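Local coordinates for DUF7790 domain-containing protein (Leptospira interrogans serogroup Icterohaemorrhagiae serovar copenhageni, PDB 6ULO) that is of unknown function but has a Rossmann-like alpha/beta fold and is probably anchored in a membrane, at residues E127-E130 against L131-V134; S180-R183 against K184-I187; Q287-S291 against S292-G296. All blocks are in the same frame, centred on the assembly; numbering follows the deposited sequence.

Contact 1. Residues E127-E130 against L131-V134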
# COMPACT_ATOMS: atom_id res chain seq x y z
N GLU A 127 -14.27 -17.08 -15.60
CA GLU A 127 -15.23 -16.48 -14.67
C GLU A 127 -14.85 -15.05 -14.31
O GLU A 127 -15.71 -14.16 -14.25
CB GLU A 127 -15.25 -17.31 -13.39
CG GLU A 127 -16.24 -16.78 -12.38
CD GLU A 127 -16.32 -17.63 -11.13
OE1 GLU A 127 -15.70 -18.72 -11.09
OE2 GLU A 127 -17.00 -17.19 -10.19
N ALA A 128 -13.56 -14.80 -14.08
CA ALA A 128 -13.10 -13.46 -13.73
C ALA A 128 -13.41 -12.46 -14.85
O ALA A 128 -13.87 -11.33 -14.59
CB ALA A 128 -11.60 -13.49 -13.42
N LEU A 129 -13.13 -12.84 -16.09
CA LEU A 129 -13.38 -11.94 -17.21
C LEU A 129 -14.87 -11.72 -17.44
O LEU A 129 -15.28 -10.61 -17.78
CB LEU A 129 -12.68 -12.45 -18.47
CG LEU A 129 -11.15 -12.38 -18.42
CD1 LEU A 129 -10.59 -13.12 -19.61
CD2 LEU A 129 -10.65 -10.92 -18.43
N GLU A 130 -15.70 -12.73 -17.18
CA GLU A 130 -17.14 -12.53 -17.24
C GLU A 130 -17.63 -11.59 -16.14
O GLU A 130 -18.52 -10.76 -16.36
CB GLU A 130 -17.83 -13.88 -17.11
CG GLU A 130 -17.67 -14.83 -18.33
CD GLU A 130 -18.09 -16.30 -18.08
OE1 GLU A 130 -18.46 -16.68 -16.94
OE2 GLU A 130 -18.03 -17.08 -19.06
N LEU A 131 -17.05 -11.68 -14.95
CA LEU A 131 -17.42 -10.79 -13.86
C LEU A 131 -17.03 -9.35 -14.21
O LEU A 131 -17.82 -8.42 -14.01
CB LEU A 131 -16.73 -11.22 -12.58
CG LEU A 131 -16.86 -10.30 -11.38
CD1 LEU A 131 -18.31 -10.11 -11.02
CD2 LEU A 131 -16.08 -10.88 -10.19
N ILE A 132 -15.83 -9.16 -14.76
CA ILE A 132 -15.45 -7.82 -15.20
C ILE A 132 -16.43 -7.32 -16.26
O ILE A 132 -16.86 -6.15 -16.23
CB ILE A 132 -14.00 -7.79 -15.72
CG1 ILE A 132 -13.04 -7.97 -14.54
CG2 ILE A 132 -13.72 -6.48 -16.48
CD1 ILE A 132 -11.60 -8.32 -14.95
N GLN A 133 -16.81 -8.20 -17.20
CA GLN A 133 -17.70 -7.79 -18.29
C GLN A 133 -19.01 -7.19 -17.78
O GLN A 133 -19.50 -6.21 -18.35
CB GLN A 133 -18.00 -9.01 -19.18
CG GLN A 133 -18.88 -8.69 -20.39
CD GLN A 133 -18.19 -7.79 -21.40
OE1 GLN A 133 -16.97 -7.81 -21.51
NE2 GLN A 133 -18.96 -7.04 -22.17
N VAL A 134 -19.59 -7.77 -16.73
CA VAL A 134 -20.87 -7.29 -16.22
C VAL A 134 -20.75 -6.14 -15.23
O VAL A 134 -21.78 -5.57 -14.84
CB VAL A 134 -21.73 -8.42 -15.60
CG1 VAL A 134 -22.04 -9.48 -16.63
CG2 VAL A 134 -21.09 -9.00 -14.35

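Contact 2. Residues S180-R183 against K184-I187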
# COMPACT_ATOMS: atom_id res chain seq x y z
N SER A 180 -10.90 -12.41 5.65
CA SER A 180 -12.23 -11.89 5.94
C SER A 180 -12.19 -10.41 6.31
O SER A 180 -13.09 -9.65 5.96
CB SER A 180 -12.83 -12.70 7.07
OG SER A 180 -14.12 -12.23 7.36
N TYR A 181 -11.13 -9.98 7.01
CA TYR A 181 -11.02 -8.58 7.40
C TYR A 181 -10.90 -7.69 6.17
O TYR A 181 -11.58 -6.66 6.06
CB TYR A 181 -9.80 -8.40 8.32
CG TYR A 181 -9.69 -6.99 8.86
CD1 TYR A 181 -10.37 -6.61 10.01
CD2 TYR A 181 -8.96 -6.02 8.19
CE1 TYR A 181 -10.30 -5.31 10.49
CE2 TYR A 181 -8.93 -4.71 8.64
CZ TYR A 181 -9.58 -4.38 9.79
OH TYR A 181 -9.56 -3.09 10.27
N ILE A 182 -10.02 -8.07 5.24
CA ILE A 182 -9.86 -7.30 4.00
C ILE A 182 -11.12 -7.34 3.16
O ILE A 182 -11.56 -6.32 2.61
CB ILE A 182 -8.62 -7.82 3.23
CG1 ILE A 182 -7.34 -7.45 4.01
CG2 ILE A 182 -8.58 -7.29 1.81
CD1 ILE A 182 -7.13 -5.94 4.23
N ARG A 183 -11.77 -8.52 3.07
CA ARG A 183 -13.00 -8.60 2.29
C ARG A 183 -14.09 -7.72 2.88
O ARG A 183 -14.86 -7.10 2.13
CB ARG A 183 -13.47 -10.05 2.22
CG ARG A 183 -14.79 -10.17 1.44
CD ARG A 183 -15.13 -11.58 1.06
NE ARG A 183 -16.27 -11.63 0.14
CZ ARG A 183 -17.47 -12.10 0.47
NH1 ARG A 183 -17.67 -12.59 1.69
NH2 ARG A 183 -18.43 -12.11 -0.44
N LYS A 184 -14.17 -7.65 4.20
CA LYS A 184 -15.16 -6.79 4.84
C LYS A 184 -14.95 -5.33 4.44
O LYS A 184 -15.90 -4.65 4.03
CB LYS A 184 -15.09 -6.95 6.35
CG LYS A 184 -16.12 -6.10 7.07
CD LYS A 184 -15.98 -6.18 8.56
CE LYS A 184 -17.04 -5.42 9.31
NZ LYS A 184 -16.57 -5.12 10.68
N LEU A 185 -13.71 -4.85 4.49
CA LEU A 185 -13.43 -3.49 4.01
C LEU A 185 -13.82 -3.33 2.55
O LEU A 185 -14.37 -2.29 2.17
CB LEU A 185 -11.95 -3.15 4.20
CG LEU A 185 -11.43 -3.15 5.63
CD1 LEU A 185 -9.93 -2.74 5.63
CD2 LEU A 185 -12.25 -2.20 6.53
N ALA A 186 -13.52 -4.33 1.71
CA ALA A 186 -13.85 -4.23 0.29
C ALA A 186 -15.35 -4.07 0.10
O ALA A 186 -15.80 -3.21 -0.65
CB ALA A 186 -13.31 -5.42 -0.48
N ILE A 187 -16.13 -4.93 0.77
CA ILE A 187 -17.58 -4.89 0.67
C ILE A 187 -18.12 -3.53 1.11
O ILE A 187 -19.09 -3.02 0.53
CB ILE A 187 -18.18 -6.05 1.49
CG1 ILE A 187 -17.94 -7.35 0.76
CG2 ILE A 187 -19.70 -5.84 1.70
CD1 ILE A 187 -18.30 -8.59 1.58

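Contact 3. Residues Q287-S291 against S292-G296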
# COMPACT_ATOMS: atom_id res chain seq x y z
N GLN A 287 8.05 13.83 9.74
CA GLN A 287 7.69 15.24 9.53
C GLN A 287 8.79 16.18 10.03
O GLN A 287 9.05 17.20 9.40
CB GLN A 287 6.36 15.54 10.21
CG GLN A 287 5.18 14.86 9.50
CD GLN A 287 3.90 14.95 10.32
OE1 GLN A 287 3.97 15.05 11.54
NE2 GLN A 287 2.74 14.93 9.67
N LYS A 288 9.48 15.81 11.12
CA LYS A 288 10.65 16.58 11.55
C LYS A 288 11.75 16.57 10.49
O LYS A 288 12.33 17.61 10.16
CB LYS A 288 11.21 16.05 12.87
CG LYS A 288 10.28 16.07 14.06
CD LYS A 288 10.98 15.42 15.28
CE LYS A 288 10.18 15.58 16.55
NZ LYS A 288 10.06 17.02 16.98
N TRP A 289 12.08 15.38 9.96
CA TRP A 289 13.11 15.33 8.93
C TRP A 289 12.73 16.17 7.72
O TRP A 289 13.56 16.91 7.19
CB TRP A 289 13.38 13.87 8.52
CG TRP A 289 14.14 13.13 9.58
CD1 TRP A 289 13.61 12.38 10.61
CD2 TRP A 289 15.56 13.04 9.69
NE1 TRP A 289 14.64 11.86 11.38
CE2 TRP A 289 15.83 12.25 10.83
CE3 TRP A 289 16.63 13.57 8.96
CZ2 TRP A 289 17.12 11.98 11.24
CZ3 TRP A 289 17.91 13.29 9.38
CH2 TRP A 289 18.14 12.50 10.49
N LEU A 290 11.48 16.09 7.30
CA LEU A 290 11.05 16.83 6.11
C LEU A 290 11.04 18.33 6.34
O LEU A 290 11.15 19.08 5.37
CB LEU A 290 9.67 16.34 5.69
CG LEU A 290 9.59 14.89 5.19
CD1 LEU A 290 8.14 14.60 4.88
CD2 LEU A 290 10.47 14.74 3.97
N SER A 291 10.86 18.78 7.57
CA SER A 291 10.82 20.21 7.87
C SER A 291 12.20 20.81 8.06
O SER A 291 12.31 22.03 8.12
CB SER A 291 9.99 20.46 9.14
OG SER A 291 10.64 19.97 10.29
N SER A 292 13.24 19.99 8.18
CA SER A 292 14.57 20.42 8.59
C SER A 292 15.31 21.25 7.54
O SER A 292 16.25 21.97 7.91
CB SER A 292 15.42 19.18 8.93
OG SER A 292 15.80 18.43 7.76
N GLY A 293 14.93 21.19 6.27
CA GLY A 293 15.64 21.94 5.25
C GLY A 293 17.00 21.40 4.87
O GLY A 293 17.79 22.12 4.27
N LYS A 294 17.30 20.15 5.20
CA LYS A 294 18.58 19.59 4.78
C LYS A 294 18.61 19.52 3.26
O LYS A 294 17.76 18.84 2.67
CB LYS A 294 18.81 18.20 5.39
CG LYS A 294 19.10 18.22 6.88
CD LYS A 294 18.98 16.83 7.49
CE LYS A 294 19.46 16.80 8.93
NZ LYS A 294 20.95 16.71 9.05
N PRO A 295 19.55 20.18 2.59
CA PRO A 295 19.49 20.23 1.12
C PRO A 295 19.67 18.84 0.52
O PRO A 295 20.57 18.09 0.90
CB PRO A 295 20.63 21.17 0.74
CG PRO A 295 21.49 21.23 1.94
CD PRO A 295 20.61 21.04 3.13
N GLY A 296 18.80 18.50 -0.43
CA GLY A 296 19.00 17.24 -1.10
C GLY A 296 18.67 16.03 -0.27
O GLY A 296 19.00 14.91 -0.68
O HOH W 1 14.39 18.74 5.15
O HOH W 2 12.57 21.31 4.49

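Contact 1. Residues E127-E130 against L131-V134
L131 hangs its amide on the carbonyl of E127, and the next three residues repeat the step, so that E127-E130 and L131-V134 form two successive turns of one alpha-helix. Among the backbone hydrogen bonds, L131 N to E127 O, I132 N to A128 O and Q133 N to L129 O are each 2.9 Å long. The fourth, V134 N to E130 O, stretches to 3.2 Å and is also the most bent, 148° at the hydrogen, close to where the helix runs out.

Apolar contact between side chains of the two turns is sparse: CD1 of I132 lies 4.4 Å from CD2 of L129, a loose touch of methyl groups. The other side-chain approaches set carbon against carbonyl oxygen. I132 places CG1 beside its own backbone N (chi1 -70°), which brings that branch back over the preceding turn, with CG1 3.5 Å from A128 O. L131 instead swings CG away from its backbone N (chi1 172°); its CB stays 3.5 Å from A128 O while the branched end leads off the segment. At V134 both methyls lie near E130 O, CG2 at 3.7 Å.

The polar ends of E127 and Q133 reach neighbouring helices: E127 OE1 forms a salt bridge with R118, and Q133 OE1 accepts a hydrogen bond from K143. Helix 125-135 is thereby tied to its neighbours in sequence and space. A128 and L131 rest on F106 of helix 94-109, I132 packs on Y142 and K143 of helix 139-166, and L119 of helix 113-120 meets both E127 and A128.

Contact 2. Residues S180-R183 against K184-I187
The last two turns of helix 176-187, just before strand 191-195, hold this contact, in which residues three or four apart meet along the helix. Four backbone hydrogen bonds join the turns; I187 N to R183 O is 2.9 Å and L185 N to Y181 O 3.2 Å, both equally straight at 168° about the hydrogen. On one flank CD1 of L185 approaches CE2 of the Y181 ring at 3.7 Å, and CD1 of I182 lies 4.5 Å from the same L185 methyl. On another flank R183 runs extended from CG to NE, with CG opposite the backbone N (chi1 178°). I187 CD1 sits over the centre of one guanidinium face, 3.8 Å from R183 CZ, so a methyl covers the flat charged group while NE donates to L107 O and NH2 to Q108 O. These two bonds probably fix the plane of the group. The Y181 hydroxyl bonds to S84 O. A186 also touches L107 of helix 94-109. I182 and L185 pack on I87 of strand 86-91, and L185 and A186 on I191 of strand 191-195, the packing of helix against parallel sheet typical of an alpha/beta Rossmann-like fold.

Contact 3. Residues Q287-S291 against S292-G296
S292 turns OG between its backbone N and carbonyl carbon (chi1 72°), folding the hydroxyl back onto the carbonyl of W289, while K294 keeps CG beside its backbone N (chi1 -72°) and sends its chain toward the indole. Both lie just past helix 283-291, at its C-terminal exit, where G293 leaves helical geometry with a positive phi of 74°. S292 OG donates to W289 O at 2.8 Å, and S292 N reaches the same oxygen at 3.3 Å from above the carbonyl plane. One step back, in the conformer described, S291 OG donates to K288 O, again the carbonyl three residues earlier.

Two waters join the helix end to the departing chain: each is a weak acceptor for G293 N, one donating to W289 O and the other to L290 O. They thus bridge the carbonyls of W289 and L290 to G293. The W289 oxygen is gripped by both S292 groups and a water.

Apart from this polar network, the aliphatic part of K294 lies obliquely against W289. W289 NE1 donates to K320 O. The indole also packs on V302 of helix 299-306, while L290 packs on F236 and I240 of helix 234-241. The bend at the last torsion of K294 turns NZ, which forms a salt bridge with E305; before that bend, K294 CE lies 3.9 Å from CZ3 of the W289 ring.

Overall arrangement
The three contacts follow one another along the chain without interleaving. Contacts 1 and 2 are neighbours, with centres 20 Å apart and nearest atoms about 10 Å apart; helix 94-109 stands as a common partner, offering F106 to the first and L107 to the second. Contact 3 is remote, its centre 48 Å from contact 1 and 37 Å from contact 2, on the opposite side of the chain's centre from both. The mixed eight-stranded sheet relates contacts 2 and 3: contact 2 packs near its 191-195 end, whereas helix 283-291 of contact 3 directly follows strand 277-282, toward the other end. Contact 1 packs among helices 94-109, 113-120 and 139-166.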